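Local coordinates for protein guanine nucleotide exchange factor p115rhogef (PDB 1IAP) that probably activates Rho-family GTPases by nucleotide exchange and, through this N-terminal RGS-like domain, probably engages heterotrimeric G protein alpha subunits, at residues 181-184 against 185-188; 37-40 against 41-44; 6-9 against 10-14; 157-160 against 161-165. One frame throughout, in Å; residues are numbered along the deposited sequence.

Overall arrangement
All four contacts are local, each within a turn or two of helix, and contact 1 on helix 171-187 touches the other three. Y184 of contact 1 reaches contact 3, where its OH lies 2.8 Å from K12 O in a probable hydrogen bond, while L183 CD2 packs 3.5 Å from H39 CE1 of contact 2. I181 CD1 meets L160 CD2 of contact 4 at 3.6 Å, joining the consecutive helices 142-162 and 171-187. Contacts 2 and 3 are tied by a salt bridge, D41 OD2 to K12 NZ, 2.7 Å. Contact 4 is the outlying one, its nearest atoms about 10 Å from contact 2 and about 11 Å from contact 3. The fold is all-helical, RGS-like.

Contact 1: 181-184 against 185-188; sequences IGLY and MRHL
Y184 and L188 meet one turn apart at the C-terminal end of helix 171-187, where L188 CD1 lies 3.6 Å from CE2 of the tyrosine ring, approaching it obliquely. The main-chain donors are satisfied unevenly. M185 N gives I181 O a nearly linear bond of 2.9 Å, almost in line with the carbonyl, and R186 N reaches G182 O at 3.0 Å. After these two regular bonds the helix frays: H187 N splits between L183 O and Y184 O, both bonds weak, and Y184 O also takes a weak bond from L188 N. L188 N has a better acceptor in M185 O, 2.9 Å away. The R186 chain, bent about its CG-CD bond (chi3 -56°), folds back so that one face of its guanidinium lies over G182 O, with NH2 3.7 Å from that oxygen. Each with CG anti to the backbone N, the Y184 and H187 side chains cross at a slant, their ring planes 34° apart. Their polar ends find partners elsewhere: Y184 OH bonds to K12 O and H187 NE2 to S45 OG. I181 and M185 run side by side toward M19 of helix 15-28 and L157 of helix 142-162. The chemistry implies a helix end of the RGS-like fold where main-chain bonds weaken while the two polar ring ends are satisfied by K12 O and S45 OG.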
loop_
_atom_site.group_PDB
_atom_site.type_symbol
_atom_site.label_atom_id
_atom_site.label_comp_id
_atom_site.label_asym_id
_atom_site.label_seq_id
_atom_site.Cartn_x
_atom_site.Cartn_y
_atom_site.Cartn_z
ATOM N N ILE A 181 0.513 -4.056 -5.063
ATOM C CA ILE A 181 -0.645 -3.183 -5.250
ATOM C C ILE A 181 -1.862 -4.051 -5.574
ATOM O O ILE A 181 -2.937 -3.853 -5.014
ATOM C CB ILE A 181 -0.393 -2.139 -6.372
ATOM C CG1 ILE A 181 0.673 -1.140 -5.907
ATOM C CG2 ILE A 181 -1.676 -1.396 -6.713
ATOM C CD1 ILE A 181 1.237 -0.264 -7.011
ATOM N N GLY A 182 -1.658 -5.058 -6.418
ATOM C CA GLY A 182 -2.745 -5.950 -6.783
ATOM C C GLY A 182 -3.371 -6.613 -5.571
ATOM O O GLY A 182 -4.597 -6.652 -5.432
ATOM N N LEU A 183 -2.522 -7.080 -4.660
ATOM C CA LEU A 183 -2.979 -7.748 -3.451
ATOM C C LEU A 183 -3.871 -6.855 -2.599
ATOM O O LEU A 183 -4.958 -7.261 -2.184
ATOM C CB LEU A 183 -1.781 -8.238 -2.627
ATOM C CG LEU A 183 -2.086 -9.120 -1.410
ATOM C CD1 LEU A 183 -2.735 -10.418 -1.871
ATOM C CD2 LEU A 183 -0.800 -9.414 -0.656
ATOM N N TYR A 184 -3.433 -5.623 -2.371
ATOM C CA TYR A 184 -4.200 -4.699 -1.554
ATOM C C TYR A 184 -5.483 -4.213 -2.233
ATOM O O TYR A 184 -6.505 -4.025 -1.572
ATOM C CB TYR A 184 -3.340 -3.504 -1.124
ATOM C CG TYR A 184 -4.041 -2.629 -0.115
ATOM C CD1 TYR A 184 -4.102 -2.997 1.229
ATOM C CD2 TYR A 184 -4.688 -1.462 -0.505
ATOM C CE1 TYR A 184 -4.799 -2.226 2.159
ATOM C CE2 TYR A 184 -5.386 -0.683 0.419
ATOM C CZ TYR A 184 -5.434 -1.072 1.744
ATOM O OH TYR A 184 -6.114 -0.305 2.657
ATOM N N MET A 185 -5.422 -3.981 -3.541
ATOM C CA MET A 185 -6.599 -3.521 -4.281
ATOM C C MET A 185 -7.703 -4.578 -4.226
ATOM O O MET A 185 -8.879 -4.257 -4.096
ATOM C CB MET A 185 -6.233 -3.197 -5.734
ATOM C CG MET A 185 -5.564 -1.833 -5.921
ATOM S SD MET A 185 -6.686 -0.449 -5.469
ATOM C CE MET A 185 -5.539 0.634 -4.568
ATOM N N ARG A 186 -7.304 -5.842 -4.299
ATOM C CA ARG A 186 -8.240 -6.964 -4.238
ATOM C C ARG A 186 -8.950 -6.926 -2.880
ATOM O O ARG A 186 -10.132 -7.250 -2.775
ATOM C CB ARG A 186 -7.456 -8.260 -4.398
ATOM C CG ARG A 186 -8.263 -9.480 -4.763
ATOM C CD ARG A 186 -7.311 -10.594 -5.171
ATOM N NE ARG A 186 -6.438 -10.159 -6.261
ATOM C CZ ARG A 186 -5.117 -10.324 -6.292
ATOM N NH1 ARG A 186 -4.486 -10.923 -5.289
ATOM N NH2 ARG A 186 -4.425 -9.871 -7.327
ATOM N N HIS A 187 -8.225 -6.467 -1.860
ATOM C CA HIS A 187 -8.747 -6.340 -0.503
ATOM C C HIS A 187 -9.820 -5.246 -0.441
ATOM O O HIS A 187 -10.711 -5.282 0.406
ATOM C CB HIS A 187 -7.600 -6.012 0.458
ATOM C CG HIS A 187 -8.026 -5.832 1.880
ATOM N ND1 HIS A 187 -8.161 -4.592 2.465
ATOM C CD2 HIS A 187 -8.335 -6.736 2.840
ATOM C CE1 HIS A 187 -8.532 -4.739 3.723
ATOM N NE2 HIS A 187 -8.645 -6.030 3.976
ATOM N N LEU A 188 -9.722 -4.267 -1.338
ATOM C CA LEU A 188 -10.695 -3.180 -1.389
ATOM C C LEU A 188 -11.839 -3.504 -2.350
ATOM O O LEU A 188 -12.693 -2.660 -2.608
ATOM C CB LEU A 188 -10.021 -1.871 -1.812
ATOM C CG LEU A 188 -8.903 -1.329 -0.918
ATOM C CD1 LEU A 188 -8.364 -0.031 -1.513
ATOM C CD2 LEU A 188 -9.422 -1.100 0.502
#

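Contact 2: 37-40 against 41-44; sequences CLHA and DMLG
M42 lays its terminal methyl over one face of the H39 ring, one turn back on helix 32-43. CE sits 4.0 Å from the ring centroid and 17° off the normal, a CH-pi contact; SD stands farther off, 5.3 Å from that centroid. The M42 chain runs extended through CG and SD before bending at the last torsion (chi3 72°), which brings the methyl back above the imidazole. H39 is further fixed by a hydrogen bond from NE2 to A180 O and an edge-to-face contact with F62. This buried side faces helices 171-187 and 48-63, placing helix 32-43 inside the all-helical bundle of the RGS-like fold. L43 also belongs to the tight side: its CD1 comes 3.1 Å from H39 O, and its side chain packs on A54 and F58. With an alanine here all beyond CB is lost, and A54 and F58 would probably face a gap. The looser side is that of D41, which is partly exposed and turns its carboxylate away from the preceding turn, OD2 pairing with K12. At exposed G44 the side-chain packing stops, though its N still bonds to A40 O at 3.3 Å. Deeper in the helix, M42 N reaches L38 O at 3.1 Å.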
loop_
_atom_site.group_PDB
_atom_site.type_symbol
_atom_site.label_atom_id
_atom_site.label_comp_id
_atom_site.label_asym_id
_atom_site.label_seq_id
_atom_site.Cartn_x
_atom_site.Cartn_y
_atom_site.Cartn_z
ATOM N N CYS A 37 2.817 -0.495 4.788
ATOM C CA CYS A 37 1.753 0.014 5.645
ATOM C C CYS A 37 0.380 -0.488 5.202
ATOM O O CYS A 37 -0.462 -0.822 6.035
ATOM C CB CYS A 37 1.758 1.546 5.658
ATOM S SG CYS A 37 3.110 2.291 6.602
ATOM N N LEU A 38 0.159 -0.541 3.891
ATOM C CA LEU A 38 -1.121 -1.007 3.358
ATOM C C LEU A 38 -1.328 -2.493 3.663
ATOM O O LEU A 38 -2.410 -2.901 4.080
ATOM C CB LEU A 38 -1.200 -0.754 1.846
ATOM C CG LEU A 38 -1.082 0.697 1.364
ATOM C CD1 LEU A 38 -1.148 0.761 -0.173
ATOM C CD2 LEU A 38 -2.187 1.545 1.976
ATOM N N HIS A 39 -0.281 -3.296 3.482
ATOM C CA HIS A 39 -0.383 -4.729 3.745
ATOM C C HIS A 39 -0.539 -5.027 5.233
ATOM O O HIS A 39 -1.174 -6.013 5.614
ATOM C CB HIS A 39 0.822 -5.472 3.178
ATOM C CG HIS A 39 0.785 -5.632 1.690
ATOM N ND1 HIS A 39 1.425 -6.662 1.038
ATOM C CD2 HIS A 39 0.181 -4.894 0.727
ATOM C CE1 HIS A 39 1.221 -6.551 -0.263
ATOM N NE2 HIS A 39 0.469 -5.486 -0.476
ATOM N N ALA A 40 0.028 -4.160 6.065
ATOM C CA ALA A 40 -0.050 -4.311 7.517
ATOM C C ALA A 40 -1.480 -4.066 7.978
ATOM O O ALA A 40 -1.969 -4.726 8.894
ATOM C CB ALA A 40 0.892 -3.336 8.195
ATOM N N ASP A 41 -2.147 -3.117 7.328
ATOM C CA ASP A 41 -3.524 -2.788 7.655
ATOM C C ASP A 41 -4.421 -3.947 7.231
ATOM O O ASP A 41 -5.359 -4.319 7.935
ATOM C CB ASP A 41 -3.943 -1.512 6.927
ATOM C CG ASP A 41 -5.291 -1.000 7.387
ATOM O OD1 ASP A 41 -6.312 -1.380 6.780
ATOM O OD2 ASP A 41 -5.323 -0.227 8.366
ATOM N N MET A 42 -4.117 -4.497 6.062
ATOM C CA MET A 42 -4.842 -5.620 5.485
ATOM C C MET A 42 -4.740 -6.835 6.410
ATOM O O MET A 42 -5.702 -7.591 6.566
ATOM C CB MET A 42 -4.254 -5.926 4.103
ATOM C CG MET A 42 -4.781 -7.164 3.410
ATOM S SD MET A 42 -4.217 -7.188 1.689
ATOM C CE MET A 42 -2.500 -7.559 1.918
ATOM N N LEU A 43 -3.574 -6.990 7.036
ATOM C CA LEU A 43 -3.313 -8.088 7.967
ATOM C C LEU A 43 -4.197 -7.977 9.203
ATOM O O LEU A 43 -4.659 -8.987 9.741
ATOM C CB LEU A 43 -1.845 -8.076 8.400
ATOM C CG LEU A 43 -0.892 -9.080 7.754
ATOM C CD1 LEU A 43 -0.970 -9.007 6.238
ATOM C CD2 LEU A 43 0.521 -8.803 8.235
ATOM N N GLY A 44 -4.435 -6.739 9.632
ATOM C CA GLY A 44 -5.253 -6.485 10.805
ATOM C C GLY A 44 -6.729 -6.819 10.668
ATOM O O GLY A 44 -7.447 -6.826 11.665
#

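Contact 3: 6-9 against 10-14; sequences QSLE and QVKRR
The backbone of 6-14 makes one short helical turn, V11 N bonding to S7 O at 3.1 Å in the carbonyl plane and K12 N to L8 O at 2.8 Å, and a type I beta turn spans V11 to R14. S7 is the N-cap: OG, held between the backbone N and the carbonyl carbon (chi1 65°), accepts a weak bond from Q10 N, 3.4 Å long. E9 and K12 lie side by side. The glutamate bends at its second torsion (chi2 74°) and brings OE2 to 2.8 Å from K12 NZ; the same oxygen makes a longer salt bridge with R13 NH2, at 3.5 Å, with the carboxylate and guanidinium planes 72° apart. K12 NZ is shared with D41 of helix 32-43, so the ammonium lies between two acids. A methionine in place of K12 would remove that charge, and E9 and D41 would probably face each other without the cation that joins them. Nearer the backbone, L8 CD2 touches K12 CB at 3.9 Å, the two side chains crossing at about a right angle, while L8 also packs on C37 and L38. The arrangement is that of a serine-capped short helix with an i to i+3 and i to i+4 salt-bridge network, here set against helix 32-43 of the RGS-like domain.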
loop_
_atom_site.group_PDB
_atom_site.type_symbol
_atom_site.label_atom_id
_atom_site.label_comp_id
_atom_site.label_asym_id
_atom_site.label_seq_id
_atom_site.Cartn_x
_atom_site.Cartn_y
_atom_site.Cartn_z
ATOM N N GLN A 6 -4.969 13.666 3.138
ATOM C CA GLN A 6 -4.469 14.265 4.371
ATOM C C GLN A 6 -3.668 13.270 5.208
ATOM O O GLN A 6 -2.733 13.656 5.913
ATOM C CB GLN A 6 -5.624 14.839 5.198
ATOM C CG GLN A 6 -6.298 16.051 4.575
ATOM C CD GLN A 6 -5.344 17.219 4.387
ATOM O OE1 GLN A 6 -4.834 17.783 5.358
ATOM N NE2 GLN A 6 -5.096 17.585 3.133
ATOM N N SER A 7 -4.021 11.991 5.107
ATOM C CA SER A 7 -3.336 10.941 5.855
ATOM C C SER A 7 -3.522 9.580 5.204
ATOM O O SER A 7 -4.423 9.391 4.384
ATOM C CB SER A 7 -3.847 10.887 7.300
ATOM O OG SER A 7 -5.211 10.507 7.352
ATOM N N LEU A 8 -2.675 8.632 5.596
ATOM C CA LEU A 8 -2.726 7.275 5.074
ATOM C C LEU A 8 -4.058 6.634 5.461
ATOM O O LEU A 8 -4.671 5.929 4.660
ATOM C CB LEU A 8 -1.559 6.459 5.637
ATOM C CG LEU A 8 -1.121 5.156 4.955
ATOM C CD1 LEU A 8 0.181 4.707 5.581
ATOM C CD2 LEU A 8 -2.166 4.058 5.086
ATOM N N GLU A 9 -4.504 6.899 6.687
ATOM C CA GLU A 9 -5.762 6.355 7.188
ATOM C C GLU A 9 -6.923 6.735 6.265
ATOM O O GLU A 9 -7.775 5.904 5.941
ATOM C CB GLU A 9 -6.024 6.875 8.604
ATOM C CG GLU A 9 -7.031 6.063 9.408
ATOM C CD GLU A 9 -6.481 4.728 9.905
ATOM O OE1 GLU A 9 -5.271 4.453 9.736
ATOM O OE2 GLU A 9 -7.272 3.950 10.478
ATOM N N GLN A 10 -6.930 7.984 5.815
ATOM C CA GLN A 10 -7.979 8.471 4.924
ATOM C C GLN A 10 -7.886 7.921 3.500
ATOM O O GLN A 10 -8.907 7.581 2.903
ATOM C CB GLN A 10 -7.978 9.998 4.891
ATOM C CG GLN A 10 -8.300 10.631 6.234
ATOM C CD GLN A 10 -8.190 12.137 6.215
ATOM O OE1 GLN A 10 -9.075 12.832 5.716
ATOM N NE2 GLN A 10 -7.097 12.654 6.763
ATOM N N VAL A 11 -6.673 7.807 2.967
ATOM C CA VAL A 11 -6.489 7.307 1.601
ATOM C C VAL A 11 -6.554 5.781 1.449
ATOM O O VAL A 11 -6.974 5.276 0.407
ATOM C CB VAL A 11 -5.163 7.834 0.976
ATOM C CG1 VAL A 11 -3.951 7.104 1.552
ATOM C CG2 VAL A 11 -5.210 7.717 -0.541
ATOM N N LYS A 12 -6.196 5.052 2.504
ATOM C CA LYS A 12 -6.187 3.590 2.462
ATOM C C LYS A 12 -7.538 2.961 2.111
ATOM O O LYS A 12 -7.586 1.815 1.673
ATOM C CB LYS A 12 -5.689 3.021 3.798
ATOM C CG LYS A 12 -6.691 3.157 4.932
ATOM C CD LYS A 12 -6.207 2.509 6.219
ATOM C CE LYS A 12 -7.333 2.478 7.244
ATOM N NZ LYS A 12 -6.900 1.932 8.557
ATOM N N ARG A 13 -8.618 3.718 2.298
ATOM C CA ARG A 13 -9.974 3.245 2.026
ATOM C C ARG A 13 -10.556 3.728 0.698
ATOM O O ARG A 13 -11.639 3.299 0.304
ATOM C CB ARG A 13 -10.906 3.684 3.158
ATOM C CG ARG A 13 -10.371 3.382 4.544
ATOM C CD ARG A 13 -11.270 3.934 5.634
ATOM N NE ARG A 13 -10.700 3.715 6.962
ATOM C CZ ARG A 13 -11.118 4.323 8.069
ATOM N NH1 ARG A 13 -12.120 5.191 8.015
ATOM N NH2 ARG A 13 -10.523 4.075 9.229
ATOM N N ARG A 14 -9.847 4.625 0.017
ATOM C CA ARG A 14 -10.310 5.184 -1.257
ATOM C C ARG A 14 -9.436 4.625 -2.379
ATOM O O ARG A 14 -8.386 5.182 -2.702
ATOM C CB ARG A 14 -10.218 6.707 -1.199
ATOM C CG ARG A 14 -10.706 7.299 0.138
ATOM C CD ARG A 14 -12.158 7.773 0.113
ATOM N NE ARG A 14 -13.127 6.729 -0.219
ATOM C CZ ARG A 14 -13.656 5.878 0.657
ATOM N NH1 ARG A 14 -13.311 5.930 1.937
ATOM N NH2 ARG A 14 -14.557 4.993 0.257
#

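Contact 4: 157-160 against 161-165; sequences LMHL and EEMQH
Regular helical bonds join 157-160 to 161-163: E161 N to L157 O at 3.0 Å, E162 N to M158 O at 3.1 Å and M163 N to H159 O at 3.1 Å. This is the C-terminal end of helix 142-162 in the RGS-like helical fold, and M163 is the first residue to leave helical backbone angles. Beyond it Q164 N makes a weak bond to E161 O. On the buried side, L157 and L160 pack on M19 of helix 15-28 and I181 of helix 171-187. Q164 also turns toward that last helix, its NE2 bonding to S174 OG. H159 and E162 lie on a more open side; H159 NE2 and E162 OE1 remain 5.2 Å apart, too far for a salt bridge, though the acid might still favour a protonated imidazole. The E162 chain leaves beside its backbone N (chi1 -67°), which carries CG to 3.2 Å from M158 O. H159 meets W127 edge-to-face, while from the following turn M163 approaches its imidazole obliquely. The methionine sulfur stays at a distance, SD 5.5 Å from the ring centroid; the nearer touch is by its methylene, M163 CG lying 3.8 Å from H159 CE1.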
loop_
_atom_site.group_PDB
_atom_site.type_symbol
_atom_site.label_atom_id
_atom_site.label_comp_id
_atom_site.label_asym_id
_atom_site.label_seq_id
_atom_site.Cartn_x
_atom_site.Cartn_y
_atom_site.Cartn_z
ATOM N N LEU A 157 -5.405 0.678 -12.221
ATOM C CA LEU A 157 -4.541 -0.473 -11.945
ATOM C C LEU A 157 -4.097 -1.126 -13.254
ATOM O O LEU A 157 -2.930 -1.494 -13.419
ATOM C CB LEU A 157 -5.275 -1.503 -11.074
ATOM C CG LEU A 157 -4.468 -2.744 -10.646
ATOM C CD1 LEU A 157 -3.144 -2.325 -10.031
ATOM C CD2 LEU A 157 -5.277 -3.568 -9.653
ATOM N N MET A 158 -5.034 -1.265 -14.186
ATOM C CA MET A 158 -4.734 -1.865 -15.478
ATOM C C MET A 158 -3.666 -1.035 -16.178
ATOM O O MET A 158 -2.715 -1.575 -16.747
ATOM C CB MET A 158 -6.000 -1.937 -16.335
ATOM C CG MET A 158 -5.775 -2.500 -17.733
ATOM S SD MET A 158 -7.299 -2.586 -18.692
ATOM C CE MET A 158 -7.947 -4.171 -18.135
ATOM N N HIS A 159 -3.806 0.283 -16.085
ATOM C CA HIS A 159 -2.859 1.195 -16.703
ATOM C C HIS A 159 -1.471 1.107 -16.073
ATOM O O HIS A 159 -0.465 1.150 -16.780
ATOM C CB HIS A 159 -3.376 2.630 -16.628
ATOM C CG HIS A 159 -2.621 3.587 -17.496
ATOM N ND1 HIS A 159 -1.450 4.192 -17.094
ATOM C CD2 HIS A 159 -2.876 4.049 -18.742
ATOM C CE1 HIS A 159 -1.017 4.988 -18.055
ATOM N NE2 HIS A 159 -1.863 4.918 -19.067
ATOM N N LEU A 160 -1.414 0.973 -14.750
ATOM C CA LEU A 160 -0.134 0.882 -14.063
ATOM C C LEU A 160 0.597 -0.394 -14.462
ATOM O O LEU A 160 1.812 -0.381 -14.660
ATOM C CB LEU A 160 -0.327 0.948 -12.545
ATOM C CG LEU A 160 0.951 0.916 -11.694
ATOM C CD1 LEU A 160 1.985 1.911 -12.222
ATOM C CD2 LEU A 160 0.617 1.222 -10.256
ATOM N N GLU A 161 -0.153 -1.485 -14.615
ATOM C CA GLU A 161 0.434 -2.761 -15.008
ATOM C C GLU A 161 1.014 -2.679 -16.418
ATOM O O GLU A 161 2.088 -3.232 -16.701
ATOM C CB GLU A 161 -0.602 -3.883 -14.938
ATOM C CG GLU A 161 0.000 -5.256 -15.206
ATOM C CD GLU A 161 -1.004 -6.383 -15.093
ATOM O OE1 GLU A 161 -1.832 -6.356 -14.155
ATOM O OE2 GLU A 161 -0.955 -7.304 -15.938
ATOM N N GLU A 162 0.301 -1.984 -17.300
ATOM C CA GLU A 162 0.748 -1.814 -18.675
ATOM C C GLU A 162 2.062 -1.040 -18.688
ATOM O O GLU A 162 2.980 -1.388 -19.430
ATOM C CB GLU A 162 -0.311 -1.085 -19.505
ATOM C CG GLU A 162 -1.585 -1.896 -19.698
ATOM C CD GLU A 162 -2.631 -1.203 -20.557
ATOM O OE1 GLU A 162 -2.661 0.049 -20.608
ATOM O OE2 GLU A 162 -3.437 -1.927 -21.178
ATOM N N MET A 163 2.154 -0.012 -17.847
ATOM C CA MET A 163 3.360 0.810 -17.754
ATOM C C MET A 163 4.314 0.300 -16.672
ATOM O O MET A 163 5.132 1.058 -16.137
ATOM C CB MET A 163 2.990 2.266 -17.462
ATOM C CG MET A 163 2.118 2.915 -18.526
ATOM S SD MET A 163 2.894 2.938 -20.159
ATOM C CE MET A 163 2.046 1.564 -20.977
ATOM N N GLN A 164 4.208 -0.990 -16.362
ATOM C CA GLN A 164 5.031 -1.627 -15.334
ATOM C C GLN A 164 6.519 -1.294 -15.416
ATOM O O GLN A 164 7.154 -1.024 -14.398
ATOM C CB GLN A 164 4.854 -3.145 -15.385
ATOM C CG GLN A 164 5.618 -3.887 -14.309
ATOM C CD GLN A 164 5.565 -5.389 -14.471
ATOM O OE1 GLN A 164 4.561 -5.944 -14.916
ATOM N NE2 GLN A 164 6.649 -6.059 -14.103
ATOM N N HIS A 165 7.068 -1.314 -16.628
ATOM C CA HIS A 165 8.490 -1.042 -16.840
ATOM C C HIS A 165 8.962 0.325 -16.362
ATOM O O HIS A 165 10.141 0.497 -16.045
ATOM C CB HIS A 165 8.869 -1.243 -18.313
ATOM C CG HIS A 165 8.023 -0.462 -19.269
ATOM N ND1 HIS A 165 6.737 -0.832 -19.596
ATOM C CD2 HIS A 165 8.281 0.667 -19.971
ATOM C CE1 HIS A 165 6.238 0.035 -20.458
ATOM N NE2 HIS A 165 7.155 0.955 -20.701
#